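Local coordinates for uncharacterized protein (Desulfotomaculum acetoxidans, PDB 3U4Y) that is of unknown function but folds as a seven-bladed beta-propeller of the lactonase family, at residues T176-N188 against L222-T234. Residues are numbered along the deposited sequence; the frame is centred on the assembly and turned at random.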
loop_
_atom_site.group_PDB
_atom_site.type_symbol
_atom_site.label_atom_id
_atom_site.label_comp_id
_atom_site.label_asym_id
_atom_site.label_seq_id
_atom_site.Cartn_x
_atom_site.Cartn_y
_atom_site.Cartn_z
ATOM N N THR A 176 18.432 6.206 3.068
ATOM C CA THR A 176 18.841 4.837 3.309
ATOM C C THR A 176 17.728 3.994 3.925
ATOM O O THR A 176 16.916 4.494 4.705
ATOM C CB THR A 176 20.192 4.788 4.110
ATOM O OG1 THR A 176 20.054 4.000 5.289
ATOM C CG2 THR A 176 20.646 6.194 4.506
ATOM N N ARG A 177 17.688 2.719 3.543
ATOM C CA ARG A 177 16.640 1.791 3.975
ATOM C C ARG A 177 15.273 2.071 3.312
ATOM O O ARG A 177 14.263 2.278 3.995
ATOM C CB ARG A 177 16.529 1.774 5.508
ATOM C CG ARG A 177 15.759 0.580 6.070
ATOM C CD ARG A 177 16.573 -0.698 6.048
ATOM N NE ARG A 177 17.801 -0.546 6.822
ATOM C CZ ARG A 177 19.007 -0.353 6.291
ATOM N NH1 ARG A 177 20.055 -0.202 7.082
ATOM N NH2 ARG A 177 19.170 -0.305 4.976
ATOM N N PRO A 178 15.238 2.058 1.972
ATOM C CA PRO A 178 13.976 2.340 1.290
ATOM C C PRO A 178 12.955 1.312 1.755
ATOM O O PRO A 178 13.310 0.132 1.853
ATOM C CB PRO A 178 14.306 2.110 -0.181
ATOM C CG PRO A 178 15.777 1.856 -0.256
ATOM C CD PRO A 178 16.232 1.450 1.078
ATOM N N PHE A 179 11.724 1.741 2.036
ATOM C CA PHE A 179 10.732 0.866 2.673
ATOM C C PHE A 179 9.374 0.768 1.962
ATOM O O PHE A 179 8.887 -0.325 1.756
ATOM C CB PHE A 179 10.540 1.255 4.141
ATOM C CG PHE A 179 9.591 0.359 4.895
ATOM C CD1 PHE A 179 9.950 -0.932 5.227
ATOM C CD2 PHE A 179 8.348 0.821 5.294
ATOM C CE1 PHE A 179 9.078 -1.754 5.934
ATOM C CE2 PHE A 179 7.470 -0.001 6.003
ATOM C CZ PHE A 179 7.835 -1.290 6.321
ATOM N N ASN A 180 8.765 1.895 1.597
ATOM C CA ASN A 180 7.510 1.877 0.850
ATOM C C ASN A 180 7.573 2.800 -0.369
ATOM O O ASN A 180 8.297 3.780 -0.353
ATOM C CB ASN A 180 6.340 2.260 1.761
ATOM C CG ASN A 180 5.002 1.751 1.240
ATOM O OD1 ASN A 180 4.932 1.000 0.252
ATOM N ND2 ASN A 180 3.933 2.141 1.912
ATOM N N ILE A 181 6.828 2.481 -1.424
ATOM C CA ILE A 181 6.798 3.308 -2.631
ATOM C C ILE A 181 5.363 3.641 -2.936
ATOM O O ILE A 181 4.470 2.862 -2.629
ATOM C CB ILE A 181 7.288 2.567 -3.883
ATOM C CG1 ILE A 181 8.535 1.767 -3.630
ATOM C CG2 ILE A 181 7.602 3.515 -4.975
ATOM C CD1 ILE A 181 8.761 0.802 -4.743
ATOM N N THR A 182 5.149 4.786 -3.573
ATOM C CA THR A 182 3.818 5.252 -3.948
ATOM C C THR A 182 3.957 6.123 -5.191
ATOM O O THR A 182 4.833 6.982 -5.248
ATOM C CB THR A 182 3.171 6.088 -2.826
ATOM O OG1 THR A 182 2.806 5.245 -1.725
ATOM C CG2 THR A 182 1.943 6.746 -3.331
ATOM N N PHE A 183 3.119 5.886 -6.199
ATOM C CA PHE A 183 3.159 6.696 -7.415
ATOM C C PHE A 183 2.295 7.931 -7.258
ATOM O O PHE A 183 1.492 8.037 -6.335
ATOM C CB PHE A 183 2.626 5.912 -8.606
ATOM C CG PHE A 183 3.640 5.044 -9.281
ATOM C CD1 PHE A 183 4.490 5.560 -10.241
ATOM C CD2 PHE A 183 3.722 3.697 -8.990
ATOM C CE1 PHE A 183 5.421 4.753 -10.884
ATOM C CE2 PHE A 183 4.648 2.896 -9.628
ATOM C CZ PHE A 183 5.498 3.430 -10.581
ATOM N N THR A 184 2.453 8.869 -8.174
ATOM C CA THR A 184 1.483 9.934 -8.305
ATOM C C THR A 184 0.364 9.393 -9.176
ATOM O O THR A 184 0.600 8.534 -10.021
ATOM C CB THR A 184 2.102 11.169 -8.960
ATOM O OG1 THR A 184 2.827 10.775 -10.137
ATOM C CG2 THR A 184 3.039 11.855 -7.985
ATOM N N PRO A 185 -0.860 9.893 -8.981
ATOM C CA PRO A 185 -2.018 9.372 -9.693
ATOM C C PRO A 185 -1.816 9.285 -11.200
ATOM O O PRO A 185 -2.538 8.535 -11.855
ATOM C CB PRO A 185 -3.088 10.379 -9.354
ATOM C CG PRO A 185 -2.703 10.916 -8.055
ATOM C CD PRO A 185 -1.228 10.997 -8.086
ATOM N N ASP A 186 -0.846 10.027 -11.734
ATOM C CA ASP A 186 -0.579 10.080 -13.181
ATOM C C ASP A 186 0.612 9.234 -13.618
ATOM O O ASP A 186 0.888 9.134 -14.814
ATOM C CB ASP A 186 -0.400 11.523 -13.667
ATOM C CG ASP A 186 0.499 12.361 -12.755
ATOM O OD1 ASP A 186 -0.025 12.984 -11.797
ATOM O OD2 ASP A 186 1.726 12.412 -13.007
ATOM N N GLY A 187 1.309 8.640 -12.647
ATOM C CA GLY A 187 2.402 7.718 -12.906
ATOM C C GLY A 187 3.714 8.330 -13.369
ATOM O O GLY A 187 4.587 7.635 -13.912
ATOM N N ASN A 188 3.862 9.631 -13.152
ATOM C CA ASN A 188 5.007 10.363 -13.677
ATOM C C ASN A 188 6.095 10.585 -12.637
ATOM O O ASN A 188 7.241 10.896 -12.969
ATOM C CB ASN A 188 4.547 11.692 -14.239
ATOM C CG ASN A 188 3.666 11.529 -15.444
ATOM O OD1 ASN A 188 3.921 10.688 -16.308
ATOM N ND2 ASN A 188 2.613 12.330 -15.512
ATOM N N LEU A 222 11.251 8.234 10.994
ATOM C CA LEU A 222 10.810 6.898 10.636
ATOM C C LEU A 222 9.554 6.880 9.772
ATOM O O LEU A 222 8.483 6.506 10.237
ATOM C CB LEU A 222 10.612 6.085 11.911
ATOM C CG LEU A 222 11.455 4.810 12.050
ATOM C CD1 LEU A 222 12.911 5.062 11.696
ATOM C CD2 LEU A 222 11.342 4.261 13.443
ATOM N N PRO A 223 9.694 7.283 8.498
ATOM C CA PRO A 223 8.569 7.386 7.563
ATOM C C PRO A 223 8.082 6.035 7.028
ATOM O O PRO A 223 8.857 5.262 6.465
ATOM C CB PRO A 223 9.150 8.228 6.427
ATOM C CG PRO A 223 10.632 7.965 6.477
ATOM C CD PRO A 223 10.944 7.828 7.926
ATOM N N GLY A 224 6.788 5.768 7.177
ATOM C CA GLY A 224 6.238 4.492 6.768
ATOM C C GLY A 224 5.529 4.473 5.427
ATOM O O GLY A 224 5.969 3.815 4.484
ATOM N N THR A 225 4.417 5.187 5.340
ATOM C CA THR A 225 3.554 5.060 4.176
ATOM C C THR A 225 3.192 6.419 3.588
ATOM O O THR A 225 2.995 7.395 4.314
ATOM C CB THR A 225 2.288 4.170 4.479
ATOM O OG1 THR A 225 1.098 4.970 4.519
ATOM C CG2 THR A 225 2.464 3.385 5.807
ATOM N N ILE A 226 3.120 6.457 2.260
ATOM C CA ILE A 226 2.892 7.683 1.508
ATOM C C ILE A 226 1.514 7.666 0.888
ATOM O O ILE A 226 1.233 6.822 0.033
ATOM C CB ILE A 226 3.878 7.805 0.310
ATOM C CG1 ILE A 226 5.308 7.429 0.705
ATOM C CG2 ILE A 226 3.833 9.192 -0.273
ATOM C CD1 ILE A 226 5.676 7.853 2.084
ATOM N N VAL A 227 0.650 8.589 1.298
ATOM C CA VAL A 227 -0.630 8.764 0.616
ATOM C C VAL A 227 -0.557 10.020 -0.221
ATOM O O VAL A 227 -0.122 11.064 0.266
ATOM C CB VAL A 227 -1.789 9.009 1.587
ATOM C CG1 VAL A 227 -3.108 9.072 0.812
ATOM C CG2 VAL A 227 -1.830 7.969 2.670
ATOM N N VAL A 228 -1.003 9.947 -1.467
ATOM C CA VAL A 228 -1.079 11.169 -2.264
ATOM C C VAL A 228 -2.454 11.452 -2.889
ATOM O O VAL A 228 -3.012 10.626 -3.608
ATOM C CB VAL A 228 0.096 11.298 -3.297
ATOM C CG1 VAL A 228 0.963 10.020 -3.352
ATOM C CG2 VAL A 228 -0.413 11.734 -4.680
ATOM N N SER A 229 -2.988 12.628 -2.571
ATOM C CA SER A 229 -4.255 13.142 -3.079
ATOM C C SER A 229 -4.414 13.034 -4.617
ATOM O O SER A 229 -3.430 13.068 -5.352
ATOM C CB SER A 229 -4.350 14.599 -2.670
ATOM O OG SER A 229 -3.386 15.355 -3.385
ATOM N N ARG A 230 -5.650 12.938 -5.111
ATOM C CA ARG A 230 -5.855 12.524 -6.501
ATOM C C ARG A 230 -5.448 13.527 -7.589
ATOM O O ARG A 230 -5.360 13.165 -8.772
ATOM C CB ARG A 230 -7.270 11.973 -6.720
ATOM C CG ARG A 230 -8.393 12.706 -5.982
ATOM C CD ARG A 230 -9.781 12.091 -6.302
ATOM N NE ARG A 230 -10.352 11.299 -5.205
ATOM C CZ ARG A 230 -10.600 9.988 -5.251
ATOM N NH1 ARG A 230 -11.127 9.379 -4.194
ATOM N NH2 ARG A 230 -10.332 9.284 -6.349
ATOM N N ASP A 231 -5.198 14.778 -7.191
ATOM C CA ASP A 231 -4.647 15.794 -8.105
ATOM C C ASP A 231 -3.122 15.848 -8.069
ATOM O O ASP A 231 -2.498 16.433 -8.945
ATOM C CB ASP A 231 -5.220 17.174 -7.826
ATOM C CG ASP A 231 -4.810 17.717 -6.477
ATOM O OD1 ASP A 231 -4.922 18.957 -6.279
ATOM O OD2 ASP A 231 -4.385 16.905 -5.622
ATOM N N GLY A 232 -2.529 15.239 -7.050
ATOM C CA GLY A 232 -1.101 15.009 -7.033
ATOM C C GLY A 232 -0.331 16.103 -6.340
ATOM O O GLY A 232 0.890 16.079 -6.314
ATOM N N SER A 233 -1.046 17.054 -5.756
ATOM C CA SER A 233 -0.415 18.245 -5.211
ATOM C C SER A 233 -0.210 18.197 -3.713
ATOM O O SER A 233 0.473 19.056 -3.160
ATOM C CB SER A 233 -1.287 19.450 -5.489
ATOM O OG SER A 233 -2.371 19.431 -4.577
ATOM N N THR A 234 -0.840 17.237 -3.045
ATOM C CA THR A 234 -0.677 17.084 -1.596
ATOM C C THR A 234 -0.243 15.666 -1.209
ATOM O O THR A 234 -0.754 14.689 -1.739
ATOM C CB THR A 234 -1.931 17.532 -0.830
ATOM O OG1 THR A 234 -2.189 18.915 -1.121
ATOM C CG2 THR A 234 -1.724 17.383 0.659
#
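Strands 178-183 and 226-228, the first strands of two successive propeller blades, run almost parallel at an angle of 9°, with a closest approach of 7.1 Å between the axes of the short segments, and Asn180, Thr182 and Pro185 reach across to Gly224, Ile226 and Val228. Each strand pairs with the second strand of its own blade; no backbone-backbone hydrogen bond joins the two segments, and side chains make the link, one of them to a backbone carbonyl. Thr182 is central: with OG1 beside its own backbone N (chi1 -71°), the hydroxyl gives its proton to Ile226 O at 2.8 Å, meeting the carbonyl at 133°. The same torsion sends CG2 along the interface to Val228 CG1, and threonine suits the place because one branch is polar and the other a methyl. With alanine in place of Thr182, Ile226 O would probably lose this hydroxyl donor and a gap would open beside Val228 CG1. Valine suits its place by serving two partners, its CG2 lying 3.6 Å from Pro185 CD. Pro185 holds the second position of the type I turn Thr184-Gly187, which its restricted phi fits, and its compact, puckered ring rests CG on Ser229 O (3.5 Å) and Arg230 O. Toward the other end, Gly224 O faces Asn180 CB and lies at the edge of the Phe179 ring, in its plane; the Asn180 amide is held by Asn276 through ND2. A single hydrogen bond, with apolar branches and backbone carbonyls around it, thus joins neighbouring blades in a mostly buried seam.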